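VIN1 (Oscarella pearsei, PDB 6BFI) probably binds actin filaments and may play a role in cell-cell adhesion, as a sponge homolog of vinculin. Local coordinates at residues N668-A674 with M702-S706; V677-A681 with V807-R812; L736-R741 with L760-P764; I766-L770 with N799-L803. One frame throughout, in Å; residues are numbered along the deposited sequence.

All four contacts lie in the C-terminal helices, a bundle consistent with the five-helix tail of vinculins. From the N-terminal side, contact 1 closes a short hairpin between helix 669-682 and helix 690-710. Contact 2 starts later on helix 669-682, before contact 1 has closed, so the two cross; it spans 125 residues to bring the first of these helices beside the last, helix 786-817. Within that span contacts 3 and 4 follow in series. Contact 3 sets helix 718-745 against the turn entering helix 763-778, and contact 4 pairs that helix with helix 786-817. Contact 4 also touches contact 1, and contact 2 touches contact 3, through the shared core.

Contact 1 of 4, residues N668-A674 with M702-S706; sequences NPIHHAA and MAMMS
A buried antiparallel helix-helix contact joins the start of helix 669-682 to the later part of helix 690-710, the first hairpin of a C-terminal up-and-down bundle consistent with a vinculin-type tail. The axes pass 8.0 Å apart at 168°, with CA of His671 4.9 Å from CA of Ala703, Ile670 facing Ser706 and Ala674 facing Met702. Such close approach goes with small residues: Ala674 CB lies 3.8 Å from Met702 CB, and Ala703 CB is 4.0 Å from His671 CD2. Ile670 (m, t) is the largest contributor, placing CG2 3.6 Å from Met702 CG and CB 3.7 Å from Ser706 CB. Asn668, extended at phi/psi -137/72, occupies the N-cap position but spends its amide across the interface: ND2 donates to Ser706 OG at 3.0 Å. A water accepts from Ile670 N at 3.2 Å and reaches Ser706 OG weakly at 3.4 Å. Helix 649-659 covers His671, helix 786-817 packs on Ile670 and Met702, and helix 718-745 lies against Met704 and Met705.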
loop_
_atom_site.group_PDB
_atom_site.type_symbol
_atom_site.label_atom_id
_atom_site.label_comp_id
_atom_site.label_asym_id
_atom_site.label_seq_id
_atom_site.Cartn_x
_atom_site.Cartn_y
_atom_site.Cartn_z
ATOM N N ASN A 668 24.170 3.524 18.119
ATOM C CA ASN A 668 22.838 3.562 18.729
ATOM C C ASN A 668 21.769 3.717 17.657
ATOM O O ASN A 668 21.145 4.776 17.528
ATOM C CB ASN A 668 22.747 4.700 19.749
ATOM C CG ASN A 668 23.574 4.439 20.992
ATOM O OD1 ASN A 668 24.783 4.670 21.006
ATOM N ND2 ASN A 668 22.922 3.964 22.047
ATOM N N PRO A 669 21.511 2.661 16.875
ATOM C CA PRO A 669 20.422 2.747 15.884
ATOM C C PRO A 669 19.051 2.922 16.517
ATOM O O PRO A 669 18.235 3.722 16.030
ATOM C CB PRO A 669 20.530 1.413 15.128
ATOM C CG PRO A 669 21.902 0.893 15.430
ATOM C CD PRO A 669 22.216 1.370 16.810
ATOM N N ILE A 670 18.779 2.182 17.595
ATOM C CA ILE A 670 17.503 2.312 18.293
ATOM C C ILE A 670 17.304 3.743 18.772
ATOM O O ILE A 670 16.210 4.308 18.653
ATOM C CB ILE A 670 17.435 1.310 19.459
ATOM C CG1 ILE A 670 17.589 -0.124 18.945
ATOM C CG2 ILE A 670 16.132 1.462 20.220
ATOM C CD1 ILE A 670 17.618 -1.167 20.045
ATOM N N HIS A 671 18.365 4.357 19.308
ATOM C CA HIS A 671 18.268 5.734 19.778
ATOM C C HIS A 671 17.978 6.688 18.629
ATOM O O HIS A 671 17.227 7.653 18.792
ATOM C CB HIS A 671 19.559 6.137 20.494
ATOM C CG HIS A 671 19.485 7.468 21.173
ATOM N ND1 HIS A 671 19.454 8.659 20.478
ATOM C CD2 HIS A 671 19.441 7.798 22.484
ATOM C CE1 HIS A 671 19.392 9.663 21.334
ATOM N NE2 HIS A 671 19.382 9.168 22.558
ATOM N N HIS A 672 18.566 6.440 17.458
ATOM C CA HIS A 672 18.284 7.288 16.305
ATOM C C HIS A 672 16.825 7.178 15.877
ATOM O O HIS A 672 16.180 8.195 15.595
ATOM C CB HIS A 672 19.213 6.930 15.147
ATOM C CG HIS A 672 20.574 7.543 15.254
ATOM N ND1 HIS A 672 20.976 8.601 14.468
ATOM C CD2 HIS A 672 21.624 7.252 16.057
ATOM C CE1 HIS A 672 22.217 8.932 14.778
ATOM N NE2 HIS A 672 22.633 8.130 15.740
ATOM N N ALA A 673 16.283 5.956 15.827
ATOM C CA ALA A 673 14.877 5.796 15.455
ATOM C C ALA A 673 13.962 6.473 16.471
ATOM O O ALA A 673 13.017 7.190 16.106
ATOM C CB ALA A 673 14.535 4.312 15.319
ATOM N N ALA A 674 14.239 6.261 17.761
ATOM C CA ALA A 674 13.477 6.933 18.807
ATOM C C ALA A 674 13.596 8.448 18.708
ATOM O O ALA A 674 12.652 9.167 19.055
ATOM C CB ALA A 674 13.933 6.449 20.185
ATOM N N MET A 702 11.896 4.027 24.317
ATOM C CA MET A 702 12.711 3.336 23.320
ATOM C C MET A 702 14.173 3.757 23.412
ATOM O O MET A 702 15.077 2.934 23.210
ATOM C CB MET A 702 12.158 3.594 21.918
ATOM C CG MET A 702 12.859 2.808 20.820
ATOM S SD MET A 702 12.542 1.025 20.872
ATOM C CE MET A 702 10.819 0.966 20.378
ATOM N N ALA A 703 14.426 5.036 23.716
ATOM C CA ALA A 703 15.796 5.479 23.957
ATOM C C ALA A 703 16.392 4.779 25.173
ATOM O O ALA A 703 17.563 4.367 25.157
ATOM C CB ALA A 703 15.836 6.997 24.139
ATOM N N MET A 704 15.598 4.629 26.239
ATOM C CA MET A 704 16.069 3.872 27.395
ATOM C C MET A 704 16.406 2.438 27.010
ATOM O O MET A 704 17.410 1.882 27.478
ATOM C CB MET A 704 15.026 3.899 28.511
ATOM C CG MET A 704 14.733 5.289 29.041
ATOM S SD MET A 704 16.242 6.200 29.414
ATOM C CE MET A 704 16.947 5.198 30.720
ATOM N N MET A 705 15.586 1.822 26.151
ATOM C CA MET A 705 15.898 0.477 25.676
ATOM C C MET A 705 17.236 0.457 24.951
ATOM O O MET A 705 18.063 -0.431 25.183
ATOM C CB MET A 705 14.798 -0.056 24.757
ATOM C CG MET A 705 15.227 -1.345 24.049
ATOM S SD MET A 705 14.023 -2.115 22.949
ATOM C CE MET A 705 12.716 -2.492 24.104
ATOM N N SER A 706 17.463 1.428 24.063
ATOM C CA SER A 706 18.754 1.523 23.388
ATOM C C SER A 706 19.896 1.531 24.396
ATOM O O SER A 706 20.863 0.763 24.272
ATOM C CB SER A 706 18.796 2.778 22.516
ATOM O OG SER A 706 20.092 2.983 21.979
HETATM O O HOH W 1 20.724 0.643 19.572
#

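Contact 2 of 4, residues V677-A681 with V807-R812; sequences VFREA and VKDVIR
Glu680 has the most surface buried here, followed by Val677 and Ile811, and these three define a parallel packing of two helices far apart in sequence. Helical segments 677-681 and 807-812 run nearly alike, 11° apart with axes 9.7 Å from each other; CA of Val677 is 5.5 Å from CA of Lys808, while CA of Ala681 stands 7.3 Å from CA of Ile811. Glu680 (t, p) points at the partner helix and meets the outstretched Arg812 (m, t, t) side-on. This two-pronged salt bridge has Arg812 NH2 donating to Glu680 OE1 at 3.2 Å and Arg812 NE donating weakly to Glu680 OE2, also at 3.2 Å. Beneath the charges, Ile811 (m, t) inserts CD1 3.8 Å from Glu680 CG and 4.0 Å from Ala681 CB. Val677 (t) completes the apolar part, with CG1 4.2 Å from Val807 CG1 and CG2 4.2 Å from Lys808 CB. Parallel pairing of the first and last helices is what an odd-numbered up-and-down bundle requires to close, consistent with a vinculin-type tail. Helix 690-710 packs on Val677, Val807 and Ile811, helix 649-659 covers Phe678, and helix 750-760 lies against Val810.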
loop_
_atom_site.group_PDB
_atom_site.type_symbol
_atom_site.label_atom_id
_atom_site.label_comp_id
_atom_site.label_asym_id
_atom_site.label_seq_id
_atom_site.Cartn_x
_atom_site.Cartn_y
_atom_site.Cartn_z
ATOM N N VAL A 677 11.261 9.641 15.938
ATOM C CA VAL A 677 9.881 9.673 16.422
ATOM C C VAL A 677 9.670 10.859 17.357
ATOM O O VAL A 677 8.722 11.643 17.193
ATOM C CB VAL A 677 9.520 8.344 17.106
ATOM C CG1 VAL A 677 8.249 8.495 17.907
ATOM C CG2 VAL A 677 9.364 7.255 16.071
ATOM N N PHE A 678 10.547 11.004 18.355
ATOM C CA PHE A 678 10.439 12.112 19.299
ATOM C C PHE A 678 10.448 13.452 18.579
ATOM O O PHE A 678 9.724 14.377 18.962
ATOM C CB PHE A 678 11.577 12.043 20.319
ATOM C CG PHE A 678 11.556 13.154 21.330
ATOM C CD1 PHE A 678 10.808 13.037 22.490
ATOM C CD2 PHE A 678 12.288 14.312 21.126
ATOM C CE1 PHE A 678 10.786 14.059 23.423
ATOM C CE2 PHE A 678 12.269 15.335 22.054
ATOM C CZ PHE A 678 11.517 15.206 23.205
ATOM N N ARG A 679 11.258 13.575 17.528
ATOM C CA ARG A 679 11.314 14.826 16.785
ATOM C C ARG A 679 10.068 15.028 15.936
ATOM O O ARG A 679 9.627 16.166 15.749
ATOM C CB ARG A 679 12.566 14.856 15.913
ATOM C CG ARG A 679 12.972 16.240 15.466
ATOM C CD ARG A 679 14.445 16.277 15.099
ATOM N NE ARG A 679 15.306 15.882 16.214
ATOM C CZ ARG A 679 15.907 14.699 16.315
ATOM N NH1 ARG A 679 15.746 13.790 15.364
ATOM N NH2 ARG A 679 16.670 14.426 17.366
ATOM N N GLU A 680 9.488 13.943 15.415
ATOM C CA GLU A 680 8.233 14.071 14.681
ATOM C C GLU A 680 7.115 14.564 15.589
ATOM O O GLU A 680 6.329 15.438 15.204
ATOM C CB GLU A 680 7.855 12.733 14.042
ATOM C CG GLU A 680 6.549 12.758 13.258
ATOM C CD GLU A 680 6.638 13.596 11.998
ATOM O OE1 GLU A 680 7.755 13.747 11.460
ATOM O OE2 GLU A 680 5.589 14.106 11.547
ATOM N N ALA A 681 7.033 14.025 16.805
ATOM C CA ALA A 681 5.980 14.431 17.728
ATOM C C ALA A 681 6.290 15.731 18.462
ATOM O O ALA A 681 5.371 16.333 19.031
ATOM C CB ALA A 681 5.719 13.319 18.747
ATOM N N VAL A 807 5.121 4.005 14.189
ATOM C CA VAL A 807 4.532 4.998 15.087
ATOM C C VAL A 807 4.567 6.385 14.455
ATOM O O VAL A 807 3.601 7.153 14.553
ATOM C CB VAL A 807 5.248 4.979 16.450
ATOM C CG1 VAL A 807 4.775 6.138 17.320
ATOM C CG2 VAL A 807 5.010 3.653 17.158
ATOM N N LYS A 808 5.677 6.729 13.799
ATOM C CA LYS A 808 5.783 8.027 13.137
ATOM C C LYS A 808 4.728 8.176 12.042
ATOM O O LYS A 808 3.974 9.167 12.003
ATOM C CB LYS A 808 7.198 8.180 12.577
ATOM C CG LYS A 808 7.401 9.301 11.587
ATOM C CD LYS A 808 8.861 9.345 11.166
ATOM C CE LYS A 808 9.098 10.348 10.056
ATOM N NZ LYS A 808 10.540 10.433 9.696
ATOM N N ASP A 809 4.643 7.183 11.151
ATOM C CA ASP A 809 3.608 7.215 10.124
ATOM C C ASP A 809 2.211 7.232 10.734
ATOM O O ASP A 809 1.271 7.736 10.110
ATOM C CB ASP A 809 3.770 6.026 9.177
ATOM C CG ASP A 809 5.018 6.131 8.321
ATOM O OD1 ASP A 809 5.365 7.258 7.909
ATOM O OD2 ASP A 809 5.655 5.087 8.062
ATOM N N VAL A 810 2.056 6.702 11.950
ATOM C CA VAL A 810 0.770 6.778 12.635
ATOM C C VAL A 810 0.505 8.199 13.122
ATOM O O VAL A 810 -0.649 8.646 13.147
ATOM C CB VAL A 810 0.715 5.754 13.785
ATOM C CG1 VAL A 810 -0.397 6.092 14.770
ATOM C CG2 VAL A 810 0.500 4.355 13.233
ATOM N N ILE A 811 1.552 8.932 13.514
ATOM C CA ILE A 811 1.380 10.349 13.830
ATOM C C ILE A 811 0.821 11.083 12.620
ATOM O O ILE A 811 -0.233 11.730 12.686
ATOM C CB ILE A 811 2.708 10.979 14.282
ATOM C CG1 ILE A 811 3.300 10.240 15.476
ATOM C CG2 ILE A 811 2.510 12.451 14.621
ATOM C CD1 ILE A 811 4.681 10.736 15.820
ATOM N N ARG A 812 1.521 10.979 11.484
ATOM C CA ARG A 812 1.084 11.723 10.306
ATOM C C ARG A 812 -0.300 11.276 9.839
ATOM O O ARG A 812 -1.154 12.111 9.510
ATOM C CB ARG A 812 2.110 11.579 9.183
ATOM C CG ARG A 812 3.471 12.156 9.534
ATOM C CD ARG A 812 4.442 12.045 8.374
ATOM N NE ARG A 812 5.776 12.503 8.745
ATOM C CZ ARG A 812 6.818 12.515 7.922
ATOM N NH1 ARG A 812 6.683 12.095 6.671
ATOM N NH2 ARG A 812 7.996 12.952 8.348
#

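Contact 3 of 4, residues L736-R741 with L760-P764; sequences LLKLAR and LDRIP
Apolar packing carries this contact; no hydrogen bond crosses between the segments. Residues 736-741 are regular helix, whereas 760-764 passes through a type I beta turn, Leu760 to Ile763, and enters helix at Ile763 and Pro764; the turn's Ile763 N to Leu760 O hydrogen bond is weak at 3.4 Å. The two segments come nearest at Leu737 and Leu760, their CA atoms 6.2 Å apart. Leu737 (t, t) reaches over the turn, with CD1 4.0 Å from Ile763 CB and 3.6 Å from Pro764 CD, and its CG sits 4.4 Å from Leu760 CB. Leu760 (m, t) answers by aiming CD1 at Ala740, 3.6 Å from its CB. Deeper in, Leu736 (t, p) brings CD2 to 4.5 Å from Ile763 CD1. The turn joins helix 750-760 to helix 763-778, a bent connection within the up-and-down helical bundle, and its hydrophobic residues lie along the flank of helix 718-745. Side chains also pack on main chain: Leu737 CD1 is 3.3 Å from Leu760 O, and Leu760 CD1 is 3.4 Å from Arg741 N. On the inner side, helix 786-817 meets the same residues, with Val807 against Leu736, Val810 against Leu760, and Thr806 against Ile763; Leu736 also packs on Val695 and Met698 of helix 690-710.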
loop_
_atom_site.group_PDB
_atom_site.type_symbol
_atom_site.label_atom_id
_atom_site.label_comp_id
_atom_site.label_asym_id
_atom_site.label_seq_id
_atom_site.Cartn_x
_atom_site.Cartn_y
_atom_site.Cartn_z
ATOM N N LEU A 736 -1.628 3.270 22.344
ATOM C CA LEU A 736 -1.586 4.022 21.094
ATOM C C LEU A 736 -2.537 3.429 20.063
ATOM O O LEU A 736 -3.217 4.165 19.338
ATOM C CB LEU A 736 -0.160 4.054 20.545
ATOM C CG LEU A 736 -0.003 4.695 19.164
ATOM C CD1 LEU A 736 -0.232 6.198 19.240
ATOM C CD2 LEU A 736 1.359 4.381 18.562
ATOM N N LEU A 737 -2.599 2.097 19.981
ATOM C CA LEU A 737 -3.522 1.469 19.042
ATOM C C LEU A 737 -4.968 1.751 19.427
ATOM O O LEU A 737 -5.816 1.969 18.553
ATOM C CB LEU A 737 -3.260 -0.036 18.972
ATOM C CG LEU A 737 -3.783 -0.782 17.739
ATOM C CD1 LEU A 737 -2.929 -2.003 17.479
ATOM C CD2 LEU A 737 -5.245 -1.189 17.892
ATOM N N LYS A 738 -5.270 1.759 20.728
ATOM C CA LYS A 738 -6.629 2.071 21.160
ATOM C C LYS A 738 -7.019 3.493 20.769
ATOM O O LYS A 738 -8.062 3.713 20.140
ATOM C CB LYS A 738 -6.764 1.870 22.670
ATOM C CG LYS A 738 -6.972 0.423 23.088
ATOM C CD LYS A 738 -7.234 0.308 24.582
ATOM C CE LYS A 738 -7.564 -1.123 24.979
ATOM N NZ LYS A 738 -7.812 -1.250 26.442
ATOM N N LEU A 739 -6.182 4.473 21.122
ATOM C CA LEU A 739 -6.522 5.867 20.847
ATOM C C LEU A 739 -6.594 6.136 19.348
ATOM O O LEU A 739 -7.571 6.713 18.852
ATOM C CB LEU A 739 -5.506 6.796 21.512
ATOM C CG LEU A 739 -5.725 8.290 21.269
ATOM C CD1 LEU A 739 -7.119 8.703 21.716
ATOM C CD2 LEU A 739 -4.665 9.108 21.987
ATOM N N ALA A 740 -5.560 5.726 18.606
ATOM C CA ALA A 740 -5.561 5.946 17.163
ATOM C C ALA A 740 -6.712 5.216 16.487
ATOM O O ALA A 740 -7.219 5.674 15.457
ATOM C CB ALA A 740 -4.223 5.516 16.566
ATOM N N ARG A 741 -7.142 4.084 17.050
ATOM C CA ARG A 741 -8.337 3.422 16.538
ATOM C C ARG A 741 -9.583 4.253 16.813
ATOM O O ARG A 741 -10.496 4.310 15.980
ATOM C CB ARG A 741 -8.467 2.026 17.146
ATOM C CG ARG A 741 -9.706 1.271 16.700
ATOM C CD ARG A 741 -9.523 -0.229 16.845
ATOM N NE ARG A 741 -10.720 -0.962 16.444
ATOM C CZ ARG A 741 -10.749 -2.269 16.210
ATOM N NH1 ARG A 741 -9.644 -2.990 16.332
ATOM N NH2 ARG A 741 -11.884 -2.855 15.851
ATOM N N LEU A 760 -2.127 0.718 11.808
ATOM C CA LEU A 760 -2.456 0.181 13.123
ATOM C C LEU A 760 -2.518 -1.342 13.151
ATOM O O LEU A 760 -2.327 -1.934 14.218
ATOM C CB LEU A 760 -3.794 0.742 13.610
ATOM C CG LEU A 760 -3.858 2.196 14.072
ATOM C CD1 LEU A 760 -5.091 2.402 14.938
ATOM C CD2 LEU A 760 -2.597 2.597 14.825
ATOM N N ASP A 761 -2.776 -1.993 12.013
ATOM C CA ASP A 761 -3.042 -3.428 12.033
ATOM C C ASP A 761 -1.795 -4.268 12.280
ATOM O O ASP A 761 -1.922 -5.421 12.702
ATOM C CB ASP A 761 -3.709 -3.863 10.728
ATOM C CG ASP A 761 -5.192 -3.534 10.697
ATOM O OD1 ASP A 761 -5.814 -3.506 11.780
ATOM O OD2 ASP A 761 -5.733 -3.305 9.594
ATOM N N ARG A 762 -0.598 -3.735 12.035
ATOM C CA ARG A 762 0.622 -4.507 12.234
ATOM C C ARG A 762 1.341 -4.176 13.539
ATOM O O ARG A 762 2.348 -4.818 13.850
ATOM C CB ARG A 762 1.572 -4.315 11.043
ATOM C CG ARG A 762 2.026 -2.888 10.780
ATOM C CD ARG A 762 2.896 -2.837 9.525
ATOM N NE ARG A 762 3.581 -1.558 9.355
ATOM C CZ ARG A 762 3.181 -0.594 8.530
ATOM N NH1 ARG A 762 2.092 -0.758 7.788
ATOM N NH2 ARG A 762 3.874 0.534 8.443
ATOM N N ILE A 763 0.838 -3.213 14.318
ATOM C CA ILE A 763 1.496 -2.854 15.578
ATOM C C ILE A 763 1.514 -4.003 16.585
ATOM O O ILE A 763 2.578 -4.258 17.174
ATOM C CB ILE A 763 0.866 -1.576 16.156
ATOM C CG1 ILE A 763 1.154 -0.380 15.245
ATOM C CG2 ILE A 763 1.390 -1.306 17.560
ATOM C CD1 ILE A 763 0.671 0.938 15.798
ATOM N N PRO A 764 0.407 -4.720 16.840
ATOM C CA PRO A 764 0.451 -5.741 17.906
ATOM C C PRO A 764 1.503 -6.816 17.687
ATOM O O PRO A 764 2.214 -7.181 18.635
ATOM C CB PRO A 764 -0.972 -6.323 17.890
ATOM C CG PRO A 764 -1.508 -5.992 16.543
ATOM C CD PRO A 764 -0.928 -4.659 16.219
#

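Contact 4 of 4, residues I766-L770 with N799-L803; sequences ISTQL and NAENL
Both segments are regular alpha-helix, running antiparallel at a signed crossing angle of -152° with axes 9.7 Å apart. Their register pairs Ile766 with Leu803, CA to CA 6.4 Å, and Leu770 with Asn799, CA to CA 6.3 Å. Asn799 and Ile766 bury the most surface. Asn799 (chi1 t) lays its amide across the facing helix: ND2 donates a weak, 3.4 Å hydrogen bond to Ile766 O, a carbonyl already accepting from Leu770 N at 2.8 Å in its own helix. The same amide packs on carbon, with ND2 3.4 Å from Gln769 CB and OD1 3.2 Å from Leu770 CB. Helices 763-778 and 786-817, consecutive in the chain and antiparallel, form the final hairpin of the C-terminal bundle, as in the five-helix tail of vinculins, which binds actin. Ile766 (m, t) packs CG2 3.5 Å from Leu803 CB and sends CD1 to within 3.1 Å of Asn802 OD1. Leu770, one turn after Ile766, meets the same Leu803 through their CD2 atoms at 4.0 Å; both leucines are t, p. This leucine pair faces inward, against Ile729 of helix 718-745 and, on helix 690-710, Met705 beside Leu770 and Met702 beside Leu803. The other flank meets more N-terminal parts of the chain: Gln769 OE1 is hydrogen-bonded to Thr254 OG1, while Glu256 and Glu257 lie against Asn802, and Glu257 also against Asn799.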
loop_
_atom_site.group_PDB
_atom_site.type_symbol
_atom_site.label_atom_id
_atom_site.label_comp_id
_atom_site.label_asym_id
_atom_site.label_seq_id
_atom_site.Cartn_x
_atom_site.Cartn_y
_atom_site.Cartn_z
ATOM N N ILE A 766 4.233 -6.470 15.999
ATOM C CA ILE A 766 5.515 -5.807 16.224
ATOM C C ILE A 766 5.851 -5.784 17.707
ATOM O O ILE A 766 6.989 -6.057 18.100
ATOM C CB ILE A 766 5.507 -4.382 15.641
ATOM C CG1 ILE A 766 5.368 -4.401 14.122
ATOM C CG2 ILE A 766 6.788 -3.669 16.007
ATOM C CD1 ILE A 766 5.130 -3.020 13.538
ATOM N N SER A 767 4.872 -5.453 18.554
ATOM C CA SER A 767 5.151 -5.342 19.984
ATOM C C SER A 767 5.390 -6.710 20.612
ATOM O O SER A 767 6.255 -6.856 21.489
ATOM C CB SER A 767 4.007 -4.613 20.688
ATOM O OG SER A 767 2.786 -5.316 20.548
ATOM N N THR A 768 4.634 -7.723 20.180
ATOM C CA THR A 768 4.866 -9.083 20.661
ATOM C C THR A 768 6.270 -9.554 20.297
ATOM O O THR A 768 7.030 -10.029 21.157
ATOM C CB THR A 768 3.809 -10.023 20.078
ATOM O OG1 THR A 768 2.501 -9.549 20.427
ATOM C CG2 THR A 768 3.990 -11.437 20.611
ATOM N N GLN A 769 6.635 -9.413 19.019
ATOM C CA GLN A 769 7.995 -9.727 18.599
ATOM C C GLN A 769 9.017 -8.898 19.361
ATOM O O GLN A 769 10.125 -9.371 19.623
ATOM C CB GLN A 769 8.146 -9.507 17.094
ATOM C CG GLN A 769 7.291 -10.428 16.244
ATOM C CD GLN A 769 7.478 -10.189 14.757
ATOM O OE1 GLN A 769 8.412 -9.503 14.338
ATOM N NE2 GLN A 769 6.587 -10.754 13.950
ATOM N N LEU A 770 8.662 -7.667 19.734
ATOM C CA LEU A 770 9.581 -6.824 20.492
ATOM C C LEU A 770 9.867 -7.427 21.859
ATOM O O LEU A 770 11.024 -7.516 22.281
ATOM C CB LEU A 770 9.011 -5.411 20.636
ATOM C CG LEU A 770 9.847 -4.441 21.477
ATOM C CD1 LEU A 770 11.165 -4.114 20.787
ATOM C CD2 LEU A 770 9.068 -3.171 21.773
ATOM N N ASN A 799 13.471 -4.880 14.563
ATOM C CA ASN A 799 12.106 -4.799 15.072
ATOM C C ASN A 799 11.802 -3.411 15.630
ATOM O O ASN A 799 10.749 -2.830 15.340
ATOM C CB ASN A 799 11.889 -5.871 16.141
ATOM C CG ASN A 799 10.477 -5.875 16.685
ATOM O OD1 ASN A 799 10.168 -5.177 17.651
ATOM N ND2 ASN A 799 9.609 -6.666 16.067
ATOM N N ALA A 800 12.720 -2.862 16.432
ATOM C CA ALA A 800 12.482 -1.564 17.061
ATOM C C ALA A 800 12.440 -0.444 16.030
ATOM O O ALA A 800 11.612 0.470 16.131
ATOM C CB ALA A 800 13.558 -1.285 18.112
ATOM N N GLU A 801 13.331 -0.489 15.037
ATOM C CA GLU A 801 13.281 0.486 13.952
ATOM C C GLU A 801 11.944 0.424 13.224
ATOM O O GLU A 801 11.317 1.459 12.962
ATOM C CB GLU A 801 14.438 0.249 12.979
ATOM C CG GLU A 801 15.791 0.690 13.507
ATOM C CD GLU A 801 16.937 0.242 12.621
ATOM O OE1 GLU A 801 16.771 -0.758 11.892
ATOM O OE2 GLU A 801 18.004 0.892 12.651
ATOM N N ASN A 802 11.485 -0.789 12.900
ATOM C CA ASN A 802 10.187 -0.929 12.245
ATOM C C ASN A 802 9.065 -0.355 13.106
ATOM O O ASN A 802 8.164 0.326 12.595
ATOM C CB ASN A 802 9.927 -2.398 11.919
ATOM C CG ASN A 802 8.533 -2.634 11.388
ATOM O OD1 ASN A 802 7.781 -3.440 11.931
ATOM N ND2 ASN A 802 8.176 -1.925 10.326
ATOM N N LEU A 803 9.109 -0.607 14.418
ATOM C CA LEU A 803 8.093 -0.053 15.308
ATOM C C LEU A 803 8.109 1.470 15.295
ATOM O O LEU A 803 7.051 2.108 15.257
ATOM C CB LEU A 803 8.292 -0.566 16.734
ATOM C CG LEU A 803 7.299 -0.000 17.755
ATOM C CD1 LEU A 803 5.867 -0.336 17.358
ATOM C CD2 LEU A 803 7.604 -0.507 19.156
#